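Local structure of N-acetylneuraminic acid (Sialic acid) synthetase (Leptospira borgpetersenii serovar Hardjo-bovis, 6NCS) at residues Ser10-Leu15 against Gly22-Phe27; Ile47-Asp52 against Ala247-Leu252; Ile205-His210 against Ile214-Leu219; Glu229-Val234 against Gly240-Ile245. The protein probably condenses phosphoenolpyruvate with an N-acylated mannosamine, or its 6-phosphate, to form a sialic acid, using a manganese-binding TIM-barrel active site. All coordinates share one frame; numbering follows the deposited sequence.

Contact 1 (Ser10-Leu15 against Gly22-Phe27); sequences SQEITL and GNNPVF. With ACT (acetate ion), chain E.
The N-H of Gly22 donates to the hydroxyl of Ser10, a nearly straight bond of 2.9 Å between Gly22 N and Ser10 OG with 164° at the hydrogen. The glycine CA also brings a C-H towards the Ser10 carbonyl, with Gly22 CA 3.3 Å from Ser10 O. Further along, the amide of Asn24 donates to the carboxylate of Glu12, Asn24 ND2 lying 3.0 Å from Glu12 OE1. The two side chains cross at about a right angle, yet their flat ends are nearly parallel, 17° apart; the N-H reaches OE1 on its anti side, somewhat out of the carboxylate plane. A water closes the far end, accepting from Ser10 N and donating to Gly22 O. These links flank a small antiparallel hairpin of strands 13-15 and 18-20, which precedes the first barrel strand, 27-33, and the contact lies at the protein surface. Glu12 holds CG between its backbone N and carbonyl carbon (chi1 61°), and from there the extended chain carries the carboxylate across to Asn24. The second shell fixes both polar partners: Ser10 OG is also hydrogen-bonded to Glu226, and Asn24 ND2 to the carbonyl of Gly21. Within the hairpin, on strand 13-15, Thr14 N donates to an acetate ion, probably from the crystallisation liquor, while Asn24 O receives a bond from Arg263 of helix 249-266.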
# COMPACT_ATOMS: atom_id res chain seq x y z
N SER A 10 -5.66 -7.48 -12.61
CA SER A 10 -5.69 -6.77 -13.88
C SER A 10 -5.50 -7.76 -15.01
O SER A 10 -4.91 -8.83 -14.84
CB SER A 10 -4.62 -5.67 -13.94
OG SER A 10 -3.31 -6.22 -13.96
N GLN A 11 -6.04 -7.42 -16.18
CA GLN A 11 -5.84 -8.23 -17.37
C GLN A 11 -4.39 -8.12 -17.81
O GLN A 11 -3.93 -7.04 -18.19
CB GLN A 11 -6.77 -7.78 -18.49
CG GLN A 11 -8.24 -7.84 -18.15
CD GLN A 11 -9.11 -7.87 -19.38
OE1 GLN A 11 -10.11 -7.15 -19.48
NE2 GLN A 11 -8.75 -8.71 -20.34
N GLU A 12 -3.66 -9.24 -17.79
CA GLU A 12 -2.23 -9.18 -18.03
C GLU A 12 -1.95 -8.87 -19.50
O GLU A 12 -2.72 -9.22 -20.40
CB GLU A 12 -1.56 -10.48 -17.62
CG GLU A 12 -2.06 -11.69 -18.37
CD GLU A 12 -1.27 -12.95 -18.06
OE1 GLU A 12 -0.49 -12.96 -17.08
OE2 GLU A 12 -1.43 -13.93 -18.81
N ILE A 13 -0.84 -8.18 -19.73
CA ILE A 13 -0.34 -7.92 -21.06
C ILE A 13 0.86 -8.83 -21.27
O ILE A 13 1.90 -8.67 -20.63
CB ILE A 13 0.04 -6.45 -21.26
CG1 ILE A 13 -1.23 -5.59 -21.20
CG2 ILE A 13 0.79 -6.27 -22.57
CD1 ILE A 13 -0.97 -4.14 -21.37
N THR A 14 0.71 -9.78 -22.18
CA THR A 14 1.75 -10.76 -22.48
C THR A 14 2.16 -10.59 -23.93
O THR A 14 1.33 -10.76 -24.83
CB THR A 14 1.26 -12.18 -22.22
OG1 THR A 14 -0.01 -12.37 -22.86
CG2 THR A 14 1.12 -12.44 -20.72
N LEU A 15 3.42 -10.23 -24.15
CA LEU A 15 3.99 -10.17 -25.49
C LEU A 15 5.33 -10.90 -25.42
O LEU A 15 6.35 -10.30 -25.07
CB LEU A 15 4.14 -8.74 -25.96
CG LEU A 15 4.31 -8.64 -27.48
CD1 LEU A 15 3.04 -9.08 -28.19
CD2 LEU A 15 4.68 -7.24 -27.88
N GLY A 22 -1.74 -8.66 -13.97
CA GLY A 22 -2.17 -9.96 -13.48
C GLY A 22 -1.39 -10.29 -12.22
O GLY A 22 -1.20 -9.45 -11.35
N ASN A 23 -0.92 -11.53 -12.12
CA ASN A 23 -0.09 -11.90 -10.97
C ASN A 23 1.39 -11.95 -11.33
O ASN A 23 2.14 -12.74 -10.75
CB ASN A 23 -0.55 -13.22 -10.37
CG ASN A 23 -0.81 -14.27 -11.41
OD1 ASN A 23 -0.05 -14.41 -12.37
ND2 ASN A 23 -1.89 -15.02 -11.23
N ASN A 24 1.83 -11.13 -12.27
CA ASN A 24 3.22 -11.08 -12.68
C ASN A 24 4.01 -10.15 -11.77
O ASN A 24 3.43 -9.31 -11.07
CB ASN A 24 3.32 -10.61 -14.12
CG ASN A 24 2.76 -11.62 -15.10
OD1 ASN A 24 3.35 -12.69 -15.29
ND2 ASN A 24 1.62 -11.31 -15.70
N PRO A 25 5.34 -10.28 -11.75
CA PRO A 25 6.17 -9.31 -11.02
C PRO A 25 5.89 -7.89 -11.47
O PRO A 25 5.47 -7.64 -12.60
CB PRO A 25 7.60 -9.72 -11.37
CG PRO A 25 7.51 -11.14 -11.79
CD PRO A 25 6.16 -11.30 -12.42
N VAL A 26 6.16 -6.96 -10.55
CA VAL A 26 6.14 -5.54 -10.90
C VAL A 26 7.17 -5.28 -11.99
O VAL A 26 8.34 -5.67 -11.86
CB VAL A 26 6.43 -4.69 -9.67
CG1 VAL A 26 6.45 -3.20 -10.04
CG2 VAL A 26 5.40 -4.96 -8.59
N PHE A 27 6.74 -4.61 -13.05
CA PHE A 27 7.59 -4.25 -14.18
C PHE A 27 8.26 -2.92 -13.86
O PHE A 27 7.57 -1.92 -13.67
CB PHE A 27 6.72 -4.17 -15.43
CG PHE A 27 7.49 -4.01 -16.70
CD1 PHE A 27 8.07 -5.12 -17.31
CD2 PHE A 27 7.56 -2.78 -17.33
CE1 PHE A 27 8.76 -4.97 -18.51
CE2 PHE A 27 8.25 -2.63 -18.54
CZ PHE A 27 8.84 -3.72 -19.12
C ACT E . -1.63 -8.37 -24.83
O ACT E . -0.81 -7.82 -25.63
OXT ACT E . -1.48 -9.44 -24.16
CH3 ACT E . -2.99 -7.62 -24.65
O HOH W 1 -3.35 -7.54 -10.85

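Contact 2 (Ile47-Asp52 against Ala247-Leu252); sequences IDEAAD and AEPKEL
Glu49 OE2 forms a salt bridge with Arg45 of its own helix, while the other oxygen of the carboxylate, OE1, meets the ring of Pro249 across the contact. It does so at the puckered corner, Glu49 OE1 lying 3.3 Å from Pro249 CG, and the two side chains cross obliquely. Glu49 CB adds an apolar approach to the same ring carbon. With CG beside the backbone N (chi1 -60°) and an extended chain beyond, the glutamate spans the groove between the helices while its head group runs past the proline.

One turn further into helix 249-266, Leu252 reaches inward with a single methyl: its CD2 sits 4.1 Å from Ala50 CA and 4.2 Å from Ala50 CB. The small alanine side chain lets this branch come close to the backbone of helix 40-52. Tyr232 touches all four of these residues, bridging the two helices.

The start of helix 249-266 is fastened separately. Glu248, at the N-cap, donates its backbone N-H to Glu251 OE1, with Glu248 N 2.7 Å from that oxygen, which is also in a salt bridge with Arg236 and so has two partners. Here the first and last helices of the eightfold beta-alpha barrel, 40-52 and 249-266, pack side by side outside neighbouring strands 27-33 and 227-231, closing the ring of helices of a TIM barrel.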
# COMPACT_ATOMS: atom_id res chain seq x y z
N ILE A 47 22.61 1.86 -20.02
CA ILE A 47 21.99 0.57 -20.30
C ILE A 47 22.70 -0.54 -19.55
O ILE A 47 22.06 -1.38 -18.90
CB ILE A 47 22.00 0.29 -21.81
CG1 ILE A 47 21.13 1.29 -22.59
CG2 ILE A 47 21.53 -1.14 -22.08
CD1 ILE A 47 21.33 1.17 -24.11
N ASP A 48 24.03 -0.59 -19.66
CA ASP A 48 24.80 -1.63 -18.97
C ASP A 48 24.47 -1.68 -17.48
O ASP A 48 24.21 -2.75 -16.92
CB ASP A 48 26.30 -1.39 -19.13
CG ASP A 48 26.77 -1.47 -20.57
OD1 ASP A 48 26.02 -1.94 -21.45
OD2 ASP A 48 27.93 -1.06 -20.82
N GLU A 49 24.48 -0.51 -16.82
CA GLU A 49 24.33 -0.52 -15.38
C GLU A 49 22.87 -0.72 -14.95
O GLU A 49 22.62 -1.24 -13.86
CB GLU A 49 24.93 0.76 -14.79
CG GLU A 49 26.41 0.85 -15.14
CD GLU A 49 27.19 1.84 -14.30
OE1 GLU A 49 26.75 2.18 -13.18
OE2 GLU A 49 28.27 2.28 -14.76
N ALA A 50 21.92 -0.33 -15.80
CA ALA A 50 20.51 -0.63 -15.53
C ALA A 50 20.25 -2.12 -15.66
O ALA A 50 19.44 -2.69 -14.91
CB ALA A 50 19.60 0.14 -16.49
N ALA A 51 20.90 -2.77 -16.62
CA ALA A 51 20.74 -4.22 -16.75
C ALA A 51 21.37 -4.92 -15.55
O ALA A 51 20.80 -5.88 -15.02
CB ALA A 51 21.35 -4.70 -18.07
N ASP A 52 22.52 -4.42 -15.10
CA ASP A 52 23.16 -5.00 -13.92
C ASP A 52 22.30 -4.84 -12.67
O ASP A 52 22.35 -5.70 -11.78
CB ASP A 52 24.54 -4.37 -13.72
CG ASP A 52 25.23 -4.88 -12.47
OD1 ASP A 52 25.67 -6.05 -12.47
OD2 ASP A 52 25.34 -4.10 -11.50
N ALA A 247 17.50 8.23 -9.68
CA ALA A 247 18.13 7.21 -8.84
C ALA A 247 19.42 6.74 -9.49
O ALA A 247 19.48 6.55 -10.70
CB ALA A 247 17.18 6.03 -8.65
N GLU A 248 20.45 6.54 -8.68
CA GLU A 248 21.70 5.98 -9.18
C GLU A 248 21.59 4.46 -9.26
O GLU A 248 20.63 3.88 -8.76
CB GLU A 248 22.85 6.45 -8.29
CG GLU A 248 23.19 7.94 -8.48
CD GLU A 248 24.30 8.41 -7.59
OE1 GLU A 248 24.65 7.69 -6.62
OE2 GLU A 248 24.83 9.51 -7.86
N PRO A 249 22.54 3.78 -9.91
CA PRO A 249 22.38 2.33 -10.12
C PRO A 249 22.18 1.52 -8.85
O PRO A 249 21.35 0.60 -8.85
CB PRO A 249 23.68 1.94 -10.83
CG PRO A 249 24.05 3.17 -11.59
CD PRO A 249 23.70 4.31 -10.68
N LYS A 250 22.93 1.80 -7.78
CA LYS A 250 22.72 1.04 -6.55
C LYS A 250 21.33 1.28 -5.96
O LYS A 250 20.73 0.37 -5.38
CB LYS A 250 23.81 1.38 -5.53
N GLU A 251 20.80 2.50 -6.12
CA GLU A 251 19.45 2.78 -5.65
C GLU A 251 18.41 2.12 -6.54
O GLU A 251 17.39 1.62 -6.04
CB GLU A 251 19.25 4.30 -5.57
CG GLU A 251 20.33 4.97 -4.70
CD GLU A 251 20.46 6.46 -4.93
OE1 GLU A 251 20.03 6.94 -6.00
OE2 GLU A 251 20.99 7.16 -4.04
N LEU A 252 18.64 2.09 -7.86
CA LEU A 252 17.76 1.34 -8.75
C LEU A 252 17.75 -0.14 -8.38
O LEU A 252 16.69 -0.79 -8.40
CB LEU A 252 18.21 1.52 -10.20
CG LEU A 252 17.40 0.84 -11.31
CD1 LEU A 252 15.96 1.29 -11.32
CD2 LEU A 252 18.06 1.08 -12.67

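Contact 3 (Ile205-His210 against Ile214-Leu219); sequences IGYSDH and IEIPLL. With MN (manganese (II) ion), chain C.
Tyr207 and Asp209, two residues apart on strand 205-209, both turn towards helix 215-222 and meet Ile216 and Pro217 there. Van der Waals packing comes first. One branch of the isoleucine, CG2, reaches the phenol end of the tyrosine, 3.5 Å from Tyr207 OH and 4.1 Å from Tyr207 CZ, approaching the ring obliquely. Pro217 follows along the same ring, its CA 4.0 Å from Tyr207 CE2, and it also packs on the carboxylate of Asp209, with Pro217 CD 3.5 Å from Asp209 OD1.

Polar bonds fix these side chains from within the strand. Tyr207 OH donates to Asp209 OD1 over 2.8 Å, using the anti lone pair of that oxygen. Both residues hold CG anti to the backbone N (Tyr207 chi1 173°, Asp209 chi1 -171°), which sends the phenol along the strand towards the carboxylate. The other oxygen, OD2, is gripped by Ser211 OG and by Lys230 NZ in a salt bridge, so both oxygens of this buried carboxylate have donors.

Metal coordination lies just past the end of the pairing, where His210 NE2 binds manganese at 2.1 Å. The axes of strand 205-209 and of helix residues 215-219 run antiparallel (173°) and approach to 8.8 Å, within the beta-alpha-beta unit 205-209, 215-222 and 227-231 of a TIM barrel, whose metal site lies at the C-terminal ends of the strands.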
# COMPACT_ATOMS: atom_id res chain seq x y z
N ILE A 205 -2.41 -0.98 -13.76
CA ILE A 205 -2.16 0.37 -13.26
C ILE A 205 -0.82 0.37 -12.55
O ILE A 205 -0.53 -0.53 -11.76
CB ILE A 205 -3.27 0.83 -12.29
CG1 ILE A 205 -4.65 0.69 -12.93
CG2 ILE A 205 -3.01 2.27 -11.83
CD1 ILE A 205 -4.81 1.52 -14.18
N GLY A 206 -0.00 1.39 -12.81
CA GLY A 206 1.24 1.52 -12.08
C GLY A 206 1.49 2.94 -11.63
O GLY A 206 0.55 3.72 -11.44
N TYR A 207 2.76 3.30 -11.48
CA TYR A 207 3.13 4.58 -10.89
C TYR A 207 4.44 5.05 -11.49
O TYR A 207 5.41 4.28 -11.57
CB TYR A 207 3.26 4.45 -9.36
CG TYR A 207 3.80 5.71 -8.71
CD1 TYR A 207 3.07 6.89 -8.72
CD2 TYR A 207 5.07 5.73 -8.15
CE1 TYR A 207 3.57 8.05 -8.16
CE2 TYR A 207 5.58 6.89 -7.58
CZ TYR A 207 4.83 8.04 -7.60
OH TYR A 207 5.34 9.20 -7.06
N SER A 208 4.48 6.32 -11.90
CA SER A 208 5.69 6.97 -12.38
C SER A 208 6.14 8.02 -11.36
O SER A 208 5.36 8.90 -11.00
CB SER A 208 5.45 7.62 -13.75
OG SER A 208 6.65 8.22 -14.22
N ASP A 209 7.38 7.92 -10.90
CA ASP A 209 7.85 8.74 -9.79
C ASP A 209 8.65 9.95 -10.26
O ASP A 209 9.45 9.87 -11.20
CB ASP A 209 8.73 7.93 -8.83
CG ASP A 209 9.04 8.70 -7.56
OD1 ASP A 209 8.09 9.01 -6.80
OD2 ASP A 209 10.22 9.02 -7.31
N HIS A 210 8.46 11.07 -9.55
CA HIS A 210 9.28 12.26 -9.73
C HIS A 210 9.76 12.81 -8.39
O HIS A 210 10.02 14.01 -8.25
CB HIS A 210 8.52 13.31 -10.54
CG HIS A 210 8.22 12.86 -11.93
ND1 HIS A 210 7.02 12.28 -12.28
CD2 HIS A 210 9.00 12.82 -13.03
CE1 HIS A 210 7.06 11.94 -13.56
NE2 HIS A 210 8.25 12.26 -14.04
N ILE A 214 13.52 6.63 -3.46
CA ILE A 214 12.77 5.44 -3.85
C ILE A 214 11.71 5.05 -2.84
O ILE A 214 10.96 4.11 -3.09
CB ILE A 214 13.68 4.24 -4.15
CG1 ILE A 214 14.45 3.80 -2.91
CG2 ILE A 214 14.60 4.53 -5.32
CD1 ILE A 214 15.11 2.43 -3.08
N GLU A 215 11.60 5.76 -1.71
CA GLU A 215 10.59 5.38 -0.74
C GLU A 215 9.19 5.51 -1.31
O GLU A 215 8.35 4.63 -1.11
CB GLU A 215 10.70 6.22 0.53
CG GLU A 215 9.72 5.73 1.61
CD GLU A 215 9.64 6.63 2.82
OE1 GLU A 215 9.62 7.86 2.67
OE2 GLU A 215 9.58 6.08 3.94
N ILE A 216 8.90 6.61 -2.02
CA ILE A 216 7.55 6.80 -2.56
C ILE A 216 7.20 5.73 -3.59
O ILE A 216 6.11 5.14 -3.49
CB ILE A 216 7.38 8.23 -3.07
CG1 ILE A 216 7.49 9.22 -1.90
CG2 ILE A 216 6.02 8.39 -3.72
CD1 ILE A 216 7.47 10.69 -2.29
N PRO A 217 8.05 5.41 -4.57
CA PRO A 217 7.72 4.27 -5.45
C PRO A 217 7.53 2.94 -4.72
O PRO A 217 6.68 2.14 -5.11
CB PRO A 217 8.89 4.23 -6.45
CG PRO A 217 9.89 5.22 -6.00
CD PRO A 217 9.20 6.19 -5.08
N LEU A 218 8.29 2.68 -3.65
CA LEU A 218 8.05 1.45 -2.89
C LEU A 218 6.70 1.48 -2.20
O LEU A 218 5.97 0.47 -2.18
CB LEU A 218 9.17 1.25 -1.86
CG LEU A 218 10.52 0.95 -2.55
CD1 LEU A 218 11.63 0.92 -1.52
CD2 LEU A 218 10.42 -0.39 -3.26
N LEU A 219 6.34 2.62 -1.59
CA LEU A 219 5.00 2.75 -1.05
C LEU A 219 3.95 2.59 -2.15
O LEU A 219 2.87 2.03 -1.90
CB LEU A 219 4.83 4.10 -0.34
CG LEU A 219 5.63 4.24 0.96
CD1 LEU A 219 5.62 5.65 1.48
CD2 LEU A 219 5.08 3.27 2.01
MN MN C . 9.21 11.69 -15.86
O HOH W 2 9.08 9.74 -15.75

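Contact 4 (Glu229-Val234 against Gly240-Ile245); sequences EKHYTV and GIDWEI. With MN (manganese (II) ion), chain C.
Ile245 sets its terminal methyl over the face of the imidazole of His231, and this is the tight part of the contact. CD1 sits 3.8 Å from the centroid of the His231 ring, 10° off the normal, a CH-pi contact that covers one face. The isoleucine holds CG1 between its backbone N and carbonyl carbon (chi1 62°), and the extended chain beyond runs beside the histidine, pointing the same way. At the far end of the ring His231 NE2 binds manganese at 2.2 Å, so the imidazole is fixed both by its metal bond and by the methyl on its face. His210 shares the ion, and Glu229 OE1 accepts from the water on the metal.

Next to this packing the backbone carbonyl of Ile245 gathers polar partners. Lys230 NZ makes only a weak bond to Ile245 O, at 3.3 Å; a water does more, donating to that oxygen at 2.7 Å and accepting from His231 N. The ammonium has firmer partners in Asp209, by a salt bridge, and in the carbonyl of Gly213. These groups stand where strand 227-231 of the TIM barrel gives way to the long loop before helix 249-266, at the mouth that holds the metal and a citrate, probably from the crystallisation liquor.

Towards the outer part of that loop the contact loosens. The carboxylate of Asp242 stands nearly perpendicular to the imidazole, its OD2 no nearer than 3.9 Å to His231 CE1. Asp242 belongs to a type II turn, Gly240 to Trp243, whose start is joined to the strand side by a water that accepts from Gly240 N and donates to Thr233 OG1.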
# COMPACT_ATOMS: atom_id res chain seq x y z
N GLU A 229 7.95 3.35 -12.72
CA GLU A 229 8.89 4.11 -13.53
C GLU A 229 9.63 5.07 -12.61
O GLU A 229 9.01 5.74 -11.78
CB GLU A 229 8.17 4.87 -14.65
CG GLU A 229 9.11 5.59 -15.58
CD GLU A 229 8.37 6.32 -16.69
OE1 GLU A 229 8.40 7.56 -16.72
OE2 GLU A 229 7.76 5.64 -17.54
N LYS A 230 10.95 5.11 -12.73
CA LYS A 230 11.79 5.95 -11.88
C LYS A 230 12.89 6.56 -12.72
O LYS A 230 13.57 5.84 -13.46
CB LYS A 230 12.38 5.11 -10.73
CG LYS A 230 13.40 5.83 -9.84
CD LYS A 230 12.76 6.89 -8.97
CE LYS A 230 13.83 7.82 -8.38
NZ LYS A 230 13.21 8.94 -7.59
N HIS A 231 13.08 7.88 -12.63
CA HIS A 231 14.17 8.50 -13.37
C HIS A 231 15.50 7.96 -12.88
O HIS A 231 15.66 7.58 -11.72
CB HIS A 231 14.14 10.02 -13.24
CG HIS A 231 13.07 10.67 -14.05
ND1 HIS A 231 13.36 11.49 -15.13
CD2 HIS A 231 11.72 10.62 -13.96
CE1 HIS A 231 12.23 11.92 -15.66
NE2 HIS A 231 11.22 11.41 -14.97
N TYR A 232 16.48 7.95 -13.78
CA TYR A 232 17.67 7.14 -13.59
C TYR A 232 18.89 7.86 -14.15
O TYR A 232 18.82 8.50 -15.20
CB TYR A 232 17.44 5.77 -14.25
CG TYR A 232 18.69 4.96 -14.51
CD1 TYR A 232 19.49 4.53 -13.46
CD2 TYR A 232 19.04 4.59 -15.80
CE1 TYR A 232 20.63 3.79 -13.70
CE2 TYR A 232 20.18 3.84 -16.05
CZ TYR A 232 20.97 3.44 -14.99
OH TYR A 232 22.10 2.70 -15.23
N THR A 233 19.99 7.77 -13.40
CA THR A 233 21.27 8.35 -13.79
C THR A 233 22.36 7.40 -13.34
O THR A 233 22.19 6.68 -12.35
CB THR A 233 21.48 9.74 -13.15
OG1 THR A 233 22.76 10.26 -13.53
CG2 THR A 233 21.42 9.66 -11.62
N VAL A 234 23.49 7.37 -14.06
CA VAL A 234 24.60 6.60 -13.53
C VAL A 234 25.38 7.36 -12.48
O VAL A 234 26.15 6.74 -11.73
CB VAL A 234 25.58 6.10 -14.61
CG1 VAL A 234 24.88 5.14 -15.56
CG2 VAL A 234 26.23 7.27 -15.33
N GLY A 240 23.56 16.01 -14.75
CA GLY A 240 22.82 15.94 -16.00
C GLY A 240 21.36 16.29 -15.79
O GLY A 240 20.88 16.47 -14.67
N ILE A 241 20.63 16.39 -16.91
CA ILE A 241 19.23 16.80 -16.84
C ILE A 241 18.44 15.84 -15.95
O ILE A 241 18.58 14.61 -16.05
CB ILE A 241 18.63 16.87 -18.26
CG1 ILE A 241 19.30 17.97 -19.08
CG2 ILE A 241 17.13 17.10 -18.19
CD1 ILE A 241 18.85 17.98 -20.54
N ASP A 242 17.63 16.42 -15.06
CA ASP A 242 16.78 15.69 -14.11
C ASP A 242 17.56 14.92 -13.07
O ASP A 242 17.03 13.95 -12.49
CB ASP A 242 15.82 14.73 -14.82
CG ASP A 242 14.80 15.44 -15.67
OD1 ASP A 242 14.34 16.53 -15.26
OD2 ASP A 242 14.45 14.91 -16.75
N TRP A 243 18.82 15.31 -12.81
CA TRP A 243 19.63 14.55 -11.86
C TRP A 243 19.00 14.53 -10.47
O TRP A 243 19.13 13.54 -9.74
CB TRP A 243 21.05 15.13 -11.79
CG TRP A 243 21.14 16.51 -11.18
CD1 TRP A 243 21.12 17.70 -11.85
CD2 TRP A 243 21.24 16.84 -9.79
NE1 TRP A 243 21.21 18.74 -10.97
CE2 TRP A 243 21.29 18.24 -9.69
CE3 TRP A 243 21.30 16.08 -8.61
CZ2 TRP A 243 21.39 18.91 -8.47
CZ3 TRP A 243 21.41 16.76 -7.39
CH2 TRP A 243 21.46 18.15 -7.33
N GLU A 244 18.31 15.61 -10.08
CA GLU A 244 17.83 15.72 -8.71
C GLU A 244 16.77 14.68 -8.39
O GLU A 244 16.66 14.23 -7.24
CB GLU A 244 17.28 17.13 -8.44
N ILE A 245 15.98 14.26 -9.38
CA ILE A 245 14.95 13.25 -9.15
C ILE A 245 15.36 11.87 -9.66
O ILE A 245 14.52 10.98 -9.76
CB ILE A 245 13.60 13.67 -9.77
CG1 ILE A 245 13.72 13.83 -11.29
CG2 ILE A 245 13.08 14.94 -9.12
CD1 ILE A 245 12.37 13.80 -11.98
MN MN C . 9.21 11.69 -15.86
O HOH W 2 9.08 9.74 -15.75
O HOH W 3 12.21 9.78 -10.43
O HOH W 4 23.60 13.24 -13.97

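Along the chain contact 1 comes first, in the hairpin and loop before barrel strand 27-33; contact 2 then joins helix 40-52 to helix 249-266 across nearly the whole barrel sequence, and contacts 3 and 4 fall in series between its two halves. Contacts 3 and 4, centres about 14 Å apart, sit on neighbouring strands 205-209 and 227-231, which are joined by backbone bonds, and their histidines share one manganese ion. The centres of contacts 2 and 4 are about 11 Å apart and the two touch: Ala247 pairs with the backbone of His231 and Thr233, tying helix packing to the metal site. Contact 1, about 26 Å from contact 4 between centres, lies on the opposite side of the chain's centre.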